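Local structure of T cell receptor gamma chain (Monodelphis domestica, 7L15) at residues W37-E42 with E47-Y52. The protein forms the gamma chain of a marsupial gamma mu T cell receptor, pairing with a mu chain in a receptor that probably recognises antigen. Numbering follows the deposited sequence.
Sequences WYRSQE and ERLLVY
R39 and E47 exchange two backbone hydrogen bonds, R39 N to E47 O at 2.8 Å and E47 N to R39 O at 3.0 Å, and from this pair the strands run antiparallel. In the next, non-hydrogen-bonded pair, CB of R48 sits over one face of the Y38 ring, 3.8 Å from its centroid, a CH-pi contact. R48 CG, anti to the backbone N (chi1 -168°), carries the chain on along the ring. The register then slips by one: W37 O accepts from L49 N (2.8 Å), while W37 N donates to the next carbonyl, L50 O (3.1 Å). L49 takes a helical backbone conformation (psi -41°), as expected of the first residue of a classic beta bulge, with L50 second and W37 opposite. The L49 side chain crosses that of R39 at about a right angle, its CD2 3.8 Å from R39 CB. L50 lies alongside W37, their CD1 atoms touching. Further out, D62 salt-bridges R48 NE, and Y38 OH is hydrogen-bonded to K105 NZ and to L118 N of the mu chain. W37 packs inward on C97 of the C25–C97 disulfide. Core tryptophan on one face and interface tyrosine on the other are hallmarks of the C–C' hairpin of an immunoglobulin V domain.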
loop_
_atom_site.group_PDB
_atom_site.type_symbol
_atom_site.label_atom_id
_atom_site.label_comp_id
_atom_site.label_asym_id
_atom_site.label_seq_id
_atom_site.Cartn_x
_atom_site.Cartn_y
_atom_site.Cartn_z
ATOM N N TRP B 37 -1.258 1.634 19.606
ATOM C CA TRP B 37 -2.053 2.249 18.542
ATOM C C TRP B 37 -1.341 3.496 18.048
ATOM O O TRP B 37 -1.229 4.477 18.786
ATOM C CB TRP B 37 -3.464 2.594 19.017
ATOM C CG TRP B 37 -4.372 1.401 19.045
ATOM C CD1 TRP B 37 -4.678 0.633 20.123
ATOM C CD2 TRP B 37 -5.068 0.827 17.934
ATOM N NE1 TRP B 37 -5.536 -0.380 19.758
ATOM C CE2 TRP B 37 -5.790 -0.280 18.418
ATOM C CE3 TRP B 37 -5.169 1.153 16.586
ATOM C CZ2 TRP B 37 -6.590 -1.067 17.599
ATOM C CZ3 TRP B 37 -5.962 0.357 15.767
ATOM C CH2 TRP B 37 -6.662 -0.733 16.279
ATOM N N TYR B 38 -0.872 3.451 16.800
ATOM C CA TYR B 38 -0.179 4.551 16.148
ATOM C C TYR B 38 -1.093 5.179 15.103
ATOM O O TYR B 38 -1.997 4.530 14.570
ATOM C CB TYR B 38 1.120 4.070 15.463
ATOM C CG TYR B 38 2.259 3.735 16.435
ATOM C CD1 TYR B 38 2.283 2.537 17.128
ATOM C CD2 TYR B 38 3.311 4.616 16.622
ATOM C CE1 TYR B 38 3.316 2.228 18.007
ATOM C CE2 TYR B 38 4.348 4.320 17.487
ATOM C CZ TYR B 38 4.345 3.132 18.180
ATOM O OH TYR B 38 5.385 2.848 19.038
ATOM N N ARG B 39 -0.857 6.455 14.820
ATOM C CA ARG B 39 -1.593 7.174 13.800
ATOM C C ARG B 39 -0.618 7.799 12.823
ATOM O O ARG B 39 0.411 8.351 13.218
ATOM C CB ARG B 39 -2.492 8.265 14.382
ATOM C CG ARG B 39 -3.179 9.108 13.299
ATOM C CD ARG B 39 -4.228 10.042 13.880
ATOM N NE ARG B 39 -3.627 10.997 14.800
ATOM C CZ ARG B 39 -4.312 11.832 15.567
ATOM N NH1 ARG B 39 -5.641 11.844 15.533
ATOM N NH2 ARG B 39 -3.656 12.669 16.351
ATOM N N SER B 40 -0.983 7.754 11.551
ATOM C CA SER B 40 -0.202 8.336 10.482
ATOM C C SER B 40 -1.062 9.330 9.712
ATOM O O SER B 40 -2.152 8.978 9.249
ATOM C CB SER B 40 0.300 7.236 9.562
ATOM O OG SER B 40 0.794 7.783 8.378
ATOM N N GLN B 41 -0.555 10.560 9.536
ATOM C CA GLN B 41 -1.241 11.567 8.736
ATOM C C GLN B 41 -0.242 12.175 7.769
ATOM O O GLN B 41 0.930 12.363 8.107
ATOM C CB GLN B 41 -1.897 12.681 9.612
ATOM C CG GLN B 41 -2.960 12.191 10.620
ATOM C CD GLN B 41 -3.465 13.289 11.571
ATOM O OE1 GLN B 41 -2.686 14.093 12.115
ATOM N NE2 GLN B 41 -4.776 13.331 11.758
ATOM N N GLU B 42 -0.723 12.473 6.562
ATOM C CA GLU B 42 0.091 13.036 5.495
ATOM C C GLU B 42 0.929 14.210 5.981
ATOM O O GLU B 42 0.408 15.160 6.561
ATOM C CB GLU B 42 -0.828 13.488 4.360
ATOM C CG GLU B 42 -0.115 13.839 3.081
ATOM C CD GLU B 42 0.547 12.635 2.440
ATOM O OE1 GLU B 42 0.038 11.507 2.619
ATOM O OE2 GLU B 42 1.584 12.817 1.770
ATOM N N GLU B 47 2.827 8.732 14.978
ATOM C CA GLU B 47 3.034 8.834 16.413
ATOM C C GLU B 47 2.099 7.876 17.123
ATOM O O GLU B 47 1.062 7.465 16.589
ATOM C CB GLU B 47 2.828 10.267 16.922
ATOM C CG GLU B 47 1.460 10.877 16.645
ATOM C CD GLU B 47 1.270 12.238 17.342
ATOM O OE1 GLU B 47 1.888 12.470 18.420
ATOM O OE2 GLU B 47 0.502 13.069 16.809
ATOM N N ARG B 48 2.485 7.508 18.335
ATOM C CA ARG B 48 1.646 6.626 19.117
ATOM C C ARG B 48 0.596 7.453 19.843
ATOM O O ARG B 48 0.882 8.549 20.333
ATOM C CB ARG B 48 2.476 5.821 20.110
ATOM C CG ARG B 48 1.657 4.688 20.726
ATOM C CD ARG B 48 2.466 3.851 21.705
ATOM N NE ARG B 48 2.676 4.562 22.957
ATOM C CZ ARG B 48 3.352 4.075 23.991
ATOM N NH1 ARG B 48 3.894 2.864 23.924
ATOM N NH2 ARG B 48 3.492 4.807 25.088
ATOM N N LEU B 49 -0.638 6.952 19.854
ATOM C CA LEU B 49 -1.726 7.605 20.569
ATOM C C LEU B 49 -1.916 7.055 21.974
ATOM O O LEU B 49 -2.165 7.827 22.901
ATOM C CB LEU B 49 -3.040 7.458 19.794
ATOM C CG LEU B 49 -3.051 7.864 18.317
ATOM C CD1 LEU B 49 -4.469 8.021 17.792
ATOM C CD2 LEU B 49 -2.273 9.138 18.091
ATOM N N LEU B 50 -1.807 5.740 22.151
ATOM C CA LEU B 50 -2.063 5.097 23.435
ATOM C C LEU B 50 -1.458 3.702 23.407
ATOM O O LEU B 50 -1.129 3.168 22.347
ATOM C CB LEU B 50 -3.567 5.022 23.751
ATOM C CG LEU B 50 -4.514 4.088 22.981
ATOM C CD1 LEU B 50 -4.390 2.620 23.393
ATOM C CD2 LEU B 50 -5.958 4.540 23.169
ATOM N N VAL B 51 -1.354 3.102 24.589
ATOM C CA VAL B 51 -0.959 1.709 24.726
ATOM C C VAL B 51 -1.936 1.020 25.674
ATOM O O VAL B 51 -2.404 1.614 26.652
ATOM C CB VAL B 51 0.497 1.563 25.215
ATOM C CG1 VAL B 51 0.679 2.205 26.587
ATOM C CG2 VAL B 51 0.894 0.095 25.239
ATOM N N TYR B 52 -2.271 -0.224 25.361
ATOM C CA TYR B 52 -3.287 -0.977 26.071
ATOM C C TYR B 52 -2.669 -2.269 26.574
ATOM O O TYR B 52 -2.032 -2.998 25.804
ATOM C CB TYR B 52 -4.481 -1.270 25.159
ATOM C CG TYR B 52 -5.510 -2.224 25.731
ATOM C CD1 TYR B 52 -6.403 -1.814 26.715
ATOM C CD2 TYR B 52 -5.605 -3.528 25.266
ATOM C CE1 TYR B 52 -7.355 -2.686 27.228
ATOM C CE2 TYR B 52 -6.552 -4.407 25.768
ATOM C CZ TYR B 52 -7.424 -3.985 26.750
ATOM O OH TYR B 52 -8.363 -4.865 27.252
#